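Long-range contacts in Succinylglutamatedesuccinylase/aspartoacylase (Rhodobacter sphaeroides 2.4.1, PDB 3CDX), which probably hydrolyses carbon-nitrogen bonds of linear amides, or ester bonds, as a metal-dependent member of the succinylglutamate desuccinylase/aspartoacylase family, and binds a calcium ion in this crystal: residues G152-D156 with W218-N222; A181-P185 with I228-G232. All coordinates share one frame; numbering follows the deposited sequence.

Contact 1 (G152-D156 with W218-N222); sequences GHSYD and WGRVN
Asp-156 and Arg-220 form the polar centre of this contact, a salt bridge in which the guanidinium grips end-on: NH1 of Arg-220 lies 2.9 Å from OD1 of Asp-156, and NH2 of Arg-220 3.0 Å from its OD2. The pairing is not flat, since the two planes stand 61° apart and both oxygens are met from above the carboxylate plane. With CG of Asp-156 anti to the backbone N (chi1 -158°), the carboxylate reaches Arg-220 while CB of Asp-156 sits over the five-membered ring of Trp-218, 3.5 Å from its centroid. An alanine here would probably leave the guanidinium without its carboxylate mate and freer to turn. Arg-220 is also sandwiched, CE3 of Trp-218 over one face and CB of Asn-222 over the other, and it makes a cation-pi pair with Trp-218 of a second subunit. This cluster of Asp-156, Trp-218 and Arg-220 is the tightly packed part. The backbones are pinned by two bonds, Gly-219 N to Gly-152 O and Trp-218 N to Tyr-155 O, both 3.0 Å. Both segments belong to the catalytic domain, of the zinc-exopeptidase clan, and Gly-152 lies close to Glu-66, a ligand of the bound calcium. Positive phi at Gly-152 and Gly-219 suits glycine, and at Gly-219 a CB would crowd the His-153 ring. The rim is looser: His-153, partly exposed, turns one ring face to CA of Gly-219, 4.0 Å from the ring centroid. A water bridges NE2 of His-153 and O of Gly-219, while ND1 of His-153 is held by Asp-65.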
ATOM      1  N   GLY A 152      15.077  -9.449 -16.666  1.00 23.75           N
ATOM      2  CA  GLY A 152      13.847  -9.467 -15.877  1.00 24.35           C
ATOM      3  C   GLY A 152      12.718  -8.743 -16.596  1.00 24.92           C
ATOM      4  O   GLY A 152      12.437  -9.023 -17.778  1.00 25.47           O
ATOM      5  N   HIS A 153      12.101  -7.793 -15.893  1.00 24.30           N
ATOM      6  CA  HIS A 153      11.119  -6.893 -16.478  1.00 25.47           C
ATOM      7  C   HIS A 153      11.669  -5.610 -17.100  1.00 25.63           C
ATOM      8  O   HIS A 153      10.905  -4.858 -17.702  1.00 26.75           O
ATOM      9  CB  HIS A 153      10.076  -6.503 -15.421  1.00 25.13           C
ATOM     10  CG  HIS A 153       9.232  -7.650 -14.971  1.00 27.87           C
ATOM     11  ND1 HIS A 153       9.672  -8.577 -14.050  1.00 31.05           N
ATOM     12  CD2 HIS A 153       7.983  -8.040 -15.326  1.00 30.52           C
ATOM     13  CE1 HIS A 153       8.729  -9.484 -13.851  1.00 31.40           C
ATOM     14  NE2 HIS A 153       7.682  -9.162 -14.589  1.00 30.81           N
ATOM     15  N   SER A 154      12.972  -5.376 -16.971  1.00 26.06           N
ATOM     16  CA  SER A 154      13.627  -4.132 -17.404  1.00 27.51           C
ATOM     17  C   SER A 154      13.931  -4.007 -18.928  1.00 27.79           C
ATOM     18  O   SER A 154      13.802  -2.924 -19.529  1.00 27.96           O
ATOM     19  CB  SER A 154      14.933  -3.932 -16.603  1.00 27.57           C
ATOM     20  OG  SER A 154      14.673  -3.762 -15.211  1.00 29.02           O
ATOM     21  N   TYR A 155      14.327  -5.110 -19.529  1.00 27.35           N
ATOM     22  CA  TYR A 155      14.793  -5.149 -20.901  1.00 28.01           C
ATOM     23  C   TYR A 155      14.604  -6.555 -21.425  1.00 26.38           C
ATOM     24  O   TYR A 155      14.253  -7.459 -20.688  1.00 25.05           O
ATOM     25  CB  TYR A 155      16.322  -4.892 -20.963  1.00 30.56           C
ATOM     26  CG  TYR A 155      16.662  -3.563 -20.432  1.00 31.96           C
ATOM     27  CD1 TYR A 155      16.267  -2.431 -21.125  1.00 35.62           C
ATOM     28  CD2 TYR A 155      17.347  -3.425 -19.234  1.00 32.08           C
ATOM     29  CE1 TYR A 155      16.518  -1.174 -20.647  1.00 37.61           C
ATOM     30  CE2 TYR A 155      17.625  -2.165 -18.726  1.00 38.22           C
ATOM     31  CZ  TYR A 155      17.188  -1.030 -19.446  1.00 37.91           C
ATOM     32  OH  TYR A 155      17.430   0.254 -19.003  1.00 39.93           O
ATOM     33  N   ASP A 156      14.836  -6.721 -22.712  1.00 24.79           N
ATOM     34  CA  ASP A 156      15.235  -8.017 -23.182  1.00 24.70           C
ATOM     35  C   ASP A 156      16.748  -7.972 -23.338  1.00 24.47           C
ATOM     36  O   ASP A 156      17.360  -6.888 -23.428  1.00 24.99           O
ATOM     37  CB  ASP A 156      14.558  -8.396 -24.500  1.00 24.72           C
ATOM     38  CG  ASP A 156      14.529  -9.911 -24.717  1.00 24.39           C
ATOM     39  OD1 ASP A 156      14.859 -10.660 -23.763  1.00 26.35           O
ATOM     40  OD2 ASP A 156      14.167 -10.361 -25.837  1.00 25.91           O
ATOM     41  N   TRP A 218      12.041  -9.415 -20.763  1.00 24.12           N
ATOM     42  CA  TRP A 218      10.675  -9.109 -21.209  1.00 23.98           C
ATOM     43  C   TRP A 218       9.580  -9.754 -20.307  1.00 24.97           C
ATOM     44  O   TRP A 218       8.457 -10.068 -20.781  1.00 25.06           O
ATOM     45  CB  TRP A 218      10.485  -9.525 -22.670  1.00 24.51           C
ATOM     46  CG  TRP A 218      10.850  -8.462 -23.691  1.00 24.75           C
ATOM     47  CD1 TRP A 218      11.207  -7.158 -23.447  1.00 24.40           C
ATOM     48  CD2 TRP A 218      10.835  -8.618 -25.110  1.00 23.76           C
ATOM     49  NE1 TRP A 218      11.414  -6.490 -24.640  1.00 22.27           N
ATOM     50  CE2 TRP A 218      11.191  -7.360 -25.675  1.00 26.32           C
ATOM     51  CE3 TRP A 218      10.551  -9.691 -25.965  1.00 23.53           C
ATOM     52  CZ2 TRP A 218      11.266  -7.151 -27.057  1.00 26.15           C
ATOM     53  CZ3 TRP A 218      10.625  -9.479 -27.349  1.00 25.09           C
ATOM     54  CH2 TRP A 218      10.975  -8.225 -27.877  1.00 27.40           C
ATOM     55  N   GLY A 219       9.916  -9.977 -19.039  1.00 24.41           N
ATOM     56  CA  GLY A 219       8.961 -10.546 -18.075  1.00 24.58           C
ATOM     57  C   GLY A 219       8.636 -12.018 -18.319  1.00 24.71           C
ATOM     58  O   GLY A 219       7.841 -12.605 -17.571  1.00 24.55           O
ATOM     59  N   ARG A 220       9.260 -12.606 -19.359  1.00 23.69           N
ATOM     60  CA  ARG A 220       8.897 -13.924 -19.861  1.00 23.95           C
ATOM     61  C   ARG A 220      10.045 -14.938 -19.789  1.00 24.15           C
ATOM     62  O   ARG A 220      11.185 -14.575 -19.444  1.00 23.32           O
ATOM     63  CB  ARG A 220       8.352 -13.803 -21.307  1.00 24.38           C
ATOM     64  CG  ARG A 220       9.303 -13.137 -22.368  1.00 23.69           C
ATOM     65  CD  ARG A 220      10.332 -14.113 -22.929  1.00 24.08           C
ATOM     66  NE  ARG A 220      10.916 -13.742 -24.241  1.00 24.55           N
ATOM     67  CZ  ARG A 220      12.055 -13.047 -24.400  1.00 26.31           C
ATOM     68  NH1 ARG A 220      12.767 -12.578 -23.328  1.00 20.13           N
ATOM     69  NH2 ARG A 220      12.473 -12.776 -25.628  1.00 21.83           N
ATOM     70  N   VAL A 221       9.743 -16.196 -20.159  1.00 24.25           N
ATOM     71  CA  VAL A 221      10.722 -17.263 -20.228  1.00 23.80           C
ATOM     72  C   VAL A 221      11.192 -17.403 -21.692  1.00 25.52           C
ATOM     73  O   VAL A 221      10.370 -17.591 -22.617  1.00 24.68           O
ATOM     74  CB  VAL A 221      10.169 -18.613 -19.718  1.00 24.25           C
ATOM     75  CG1 VAL A 221      11.199 -19.742 -19.918  1.00 24.20           C
ATOM     76  CG2 VAL A 221       9.818 -18.547 -18.229  1.00 21.84           C
ATOM     77  N   ASN A 222      12.508 -17.275 -21.891  1.00 25.50           N
ATOM     78  CA  ASN A 222      13.104 -17.272 -23.244  1.00 26.29           C
ATOM     79  C   ASN A 222      13.545 -18.716 -23.527  1.00 26.21           C
ATOM     80  O   ASN A 222      14.401 -19.266 -22.821  1.00 25.04           O
ATOM     81  CB  ASN A 222      14.288 -16.272 -23.292  1.00 26.02           C
ATOM     82  CG  ASN A 222      14.929 -16.151 -24.679  1.00 27.06           C
ATOM     83  OD1 ASN A 222      15.211 -17.144 -25.307  1.00 25.00           O
ATOM     84  ND2 ASN A 222      15.161 -14.908 -25.150  1.00 27.31           N
TER
HETATM   85  O   HOH W   1       6.538 -11.514 -15.067  1.00 27.70           O

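Contact 2 (A181-P185 with I228-G232); sequences AFGAP and IGKRG
Phe-182 and Gly-232 bring the two backbones together, their CA atoms 4.1 Å apart, where the C-terminal end of helix 169-182 meets the middle of helix 223-239. Gly-183 leaves helical geometry with positive phi, a conformation easily taken without a side chain, and the chain then runs on through Ala-184 and Pro-185 past Ile-228. CA of Gly-232 approaches O of Phe-182 to 3.3 Å in a CA-H...O contact. The same CA stands over the centre of the Phe-182 ring, 3.4 Å from the centroid and only 5° off the normal, a CH-pi contact; any CB at Gly-232 would clash with CZ of Phe-182, consistent with a glycine at this position. CG of Phe-182, anti to the backbone N (chi1 -175°), carries the ring over the glycine side of helix 223-239, and its CZ reaches CA of Gly-229, a second glycine. Beyond the ring, in one of the two conformers of the branched Ile-228, CG2 of Ile-228 meets CB of Ala-184 at 3.8 Å, and CD1 comes up to CD of the Pro-185 ring. Arg-231 bends at chi3 to give NH2 to O of Gly-183 at 2.7 Å, in the carbonyl plane but with a bent N-H...O angle of 136°. NE of Arg-231 donates to a water that also lies 2.9 Å from both O of Phe-182 and O of Ile-228, while NH1 is taken by Ala-250. The arrangement is a close, glycine-mediated packing of a helix end against a neighbouring helix, within the catalytic domain of the aspartoacylase family.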
ATOM      1  N   ALA A 181      33.990 -21.653 -23.101  1.00 27.66           N
ATOM      2  CA  ALA A 181      33.426 -22.976 -22.801  1.00 27.22           C
ATOM      3  C   ALA A 181      31.902 -22.934 -22.554  1.00 27.83           C
ATOM      4  O   ALA A 181      31.148 -23.757 -23.105  1.00 27.25           O
ATOM      5  CB  ALA A 181      34.121 -23.583 -21.589  1.00 27.63           C
ATOM      6  N   PHE A 182      31.442 -21.962 -21.758  1.00 27.15           N
ATOM      7  CA  PHE A 182      29.986 -21.829 -21.498  1.00 27.16           C
ATOM      8  C   PHE A 182      29.268 -21.834 -22.867  1.00 26.63           C
ATOM      9  O   PHE A 182      28.285 -22.524 -23.042  1.00 27.13           O
ATOM     10  CB  PHE A 182      29.660 -20.556 -20.681  1.00 26.74           C
ATOM     11  CG  PHE A 182      28.178 -20.415 -20.283  1.00 27.13           C
ATOM     12  CD1 PHE A 182      27.757 -20.718 -18.981  1.00 28.30           C
ATOM     13  CD2 PHE A 182      27.220 -19.978 -21.206  1.00 25.18           C
ATOM     14  CE1 PHE A 182      26.370 -20.579 -18.605  1.00 26.73           C
ATOM     15  CE2 PHE A 182      25.849 -19.839 -20.843  1.00 28.00           C
ATOM     16  CZ  PHE A 182      25.428 -20.147 -19.551  1.00 23.82           C
ATOM     17  N   GLY A 183      29.787 -21.076 -23.833  1.00 27.84           N
ATOM     18  CA  GLY A 183      29.327 -21.188 -25.230  1.00 28.20           C
ATOM     19  C   GLY A 183      28.002 -20.540 -25.563  1.00 28.62           C
ATOM     20  O   GLY A 183      27.190 -21.118 -26.313  1.00 29.61           O
ATOM     21  N   ALA A 184      27.771 -19.340 -25.023  1.00 28.40           N
ATOM     22  CA  ALA A 184      26.623 -18.534 -25.440  1.00 27.64           C
ATOM     23  C   ALA A 184      27.025 -17.807 -26.733  1.00 27.77           C
ATOM     24  O   ALA A 184      28.216 -17.634 -26.998  1.00 28.42           O
ATOM     25  CB  ALA A 184      26.224 -17.553 -24.354  1.00 26.28           C
ATOM     26  N   PRO A 185      26.053 -17.382 -27.544  1.00 28.16           N
ATOM     27  CA  PRO A 185      26.496 -16.731 -28.798  1.00 28.43           C
ATOM     28  C   PRO A 185      27.444 -15.575 -28.574  1.00 28.78           C
ATOM     29  O   PRO A 185      28.341 -15.390 -29.398  1.00 29.10           O
ATOM     30  CB  PRO A 185      25.192 -16.236 -29.433  1.00 28.36           C
ATOM     31  CG  PRO A 185      24.123 -17.041 -28.828  1.00 28.55           C
ATOM     32  CD  PRO A 185      24.584 -17.515 -27.465  1.00 27.38           C
ATOM     33  N   ILE A 228      20.413 -22.414 -23.905  1.00 24.38           N
ATOM     34  CA  ILE A 228      21.805 -21.959 -23.827  0.50 24.63           C
ATOM     35  C   ILE A 228      22.325 -22.037 -22.389  1.00 24.96           C
ATOM     36  O   ILE A 228      23.462 -22.464 -22.146  1.00 26.32           O
ATOM     37  CB  ILE A 228      21.955 -20.562 -24.476  0.50 24.45           C
ATOM     38  CG1 ILE A 228      21.831 -20.679 -26.009  0.50 23.66           C
ATOM     39  CG2 ILE A 228      23.241 -19.827 -24.022  0.50 24.37           C
ATOM     40  CD1 ILE A 228      23.034 -21.336 -26.738  0.50 24.00           C
ATOM     41  N   GLY A 229      21.477 -21.677 -21.432  1.00 24.93           N
ATOM     42  CA  GLY A 229      21.824 -21.787 -20.024  1.00 23.40           C
ATOM     43  C   GLY A 229      22.008 -23.204 -19.521  1.00 23.14           C
ATOM     44  O   GLY A 229      22.972 -23.487 -18.820  1.00 23.20           O
ATOM     45  N   LYS A 230      21.104 -24.109 -19.863  1.00 23.53           N
ATOM     46  CA  LYS A 230      21.255 -25.517 -19.491  1.00 23.12           C
ATOM     47  C   LYS A 230      22.567 -26.117 -20.053  1.00 24.60           C
ATOM     48  O   LYS A 230      23.353 -26.749 -19.319  1.00 25.04           O
ATOM     49  CB  LYS A 230      20.089 -26.343 -20.025  1.00 24.01           C
ATOM     50  CG  LYS A 230      18.747 -26.259 -19.244  1.00 25.01           C
ATOM     51  CD  LYS A 230      17.706 -27.287 -19.798  1.00 23.42           C
ATOM     52  CE  LYS A 230      16.561 -27.516 -18.814  1.00 23.64           C
ATOM     53  NZ  LYS A 230      15.563 -28.579 -19.195  1.00 24.49           N
ATOM     54  N   ARG A 231      22.800 -25.941 -21.354  1.00 25.02           N
ATOM     55  CA  ARG A 231      24.072 -26.388 -21.964  1.00 25.56           C
ATOM     56  C   ARG A 231      25.297 -25.679 -21.330  1.00 25.85           C
ATOM     57  O   ARG A 231      26.318 -26.292 -21.114  1.00 25.92           O
ATOM     58  CB  ARG A 231      24.033 -26.193 -23.483  1.00 24.95           C
ATOM     59  CG  ARG A 231      25.222 -26.816 -24.250  1.00 25.76           C
ATOM     60  CD  ARG A 231      25.198 -26.499 -25.726  1.00 24.84           C
ATOM     61  NE  ARG A 231      25.600 -25.132 -26.009  1.00 29.24           N
ATOM     62  CZ  ARG A 231      25.758 -24.646 -27.237  1.00 29.01           C
ATOM     63  NH1 ARG A 231      25.568 -25.423 -28.290  1.00 32.93           N
ATOM     64  NH2 ARG A 231      26.139 -23.403 -27.414  1.00 30.31           N
ATOM     65  N   GLY A 232      25.193 -24.380 -21.053  1.00 26.47           N
ATOM     66  CA  GLY A 232      26.365 -23.618 -20.605  1.00 26.00           C
ATOM     67  C   GLY A 232      26.903 -24.092 -19.282  1.00 26.92           C
ATOM     68  O   GLY A 232      28.122 -24.072 -19.060  1.00 26.38           O
TER
HETATM   69  O   HOH W   2      25.629 -22.864 -24.031  1.00 22.38           O

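How the contacts relate
Both contacts are largely buried within the catalytic domain, yet they differ in character. Contact 1 joins a turn leading into strand 155-157 to the loop before helix 223-239, beside the calcium site, and also touches two other subunits; charge, backbone bonds and CH-pi contacts dominate. Contact 2 lies farther from the metal, between the end of helix 169-182, with the turn after it, and helix 223-239, where no other chain of the assembly reaches it; its chemistry is mainly aromatic and aliphatic, with one arginine and a water serving main-chain oxygens. Helix 223-239 connects them: Asn-222 of contact 1 caps its start, and residues 228-232 of contact 2 form part of its length. Glycine permits close approach in both.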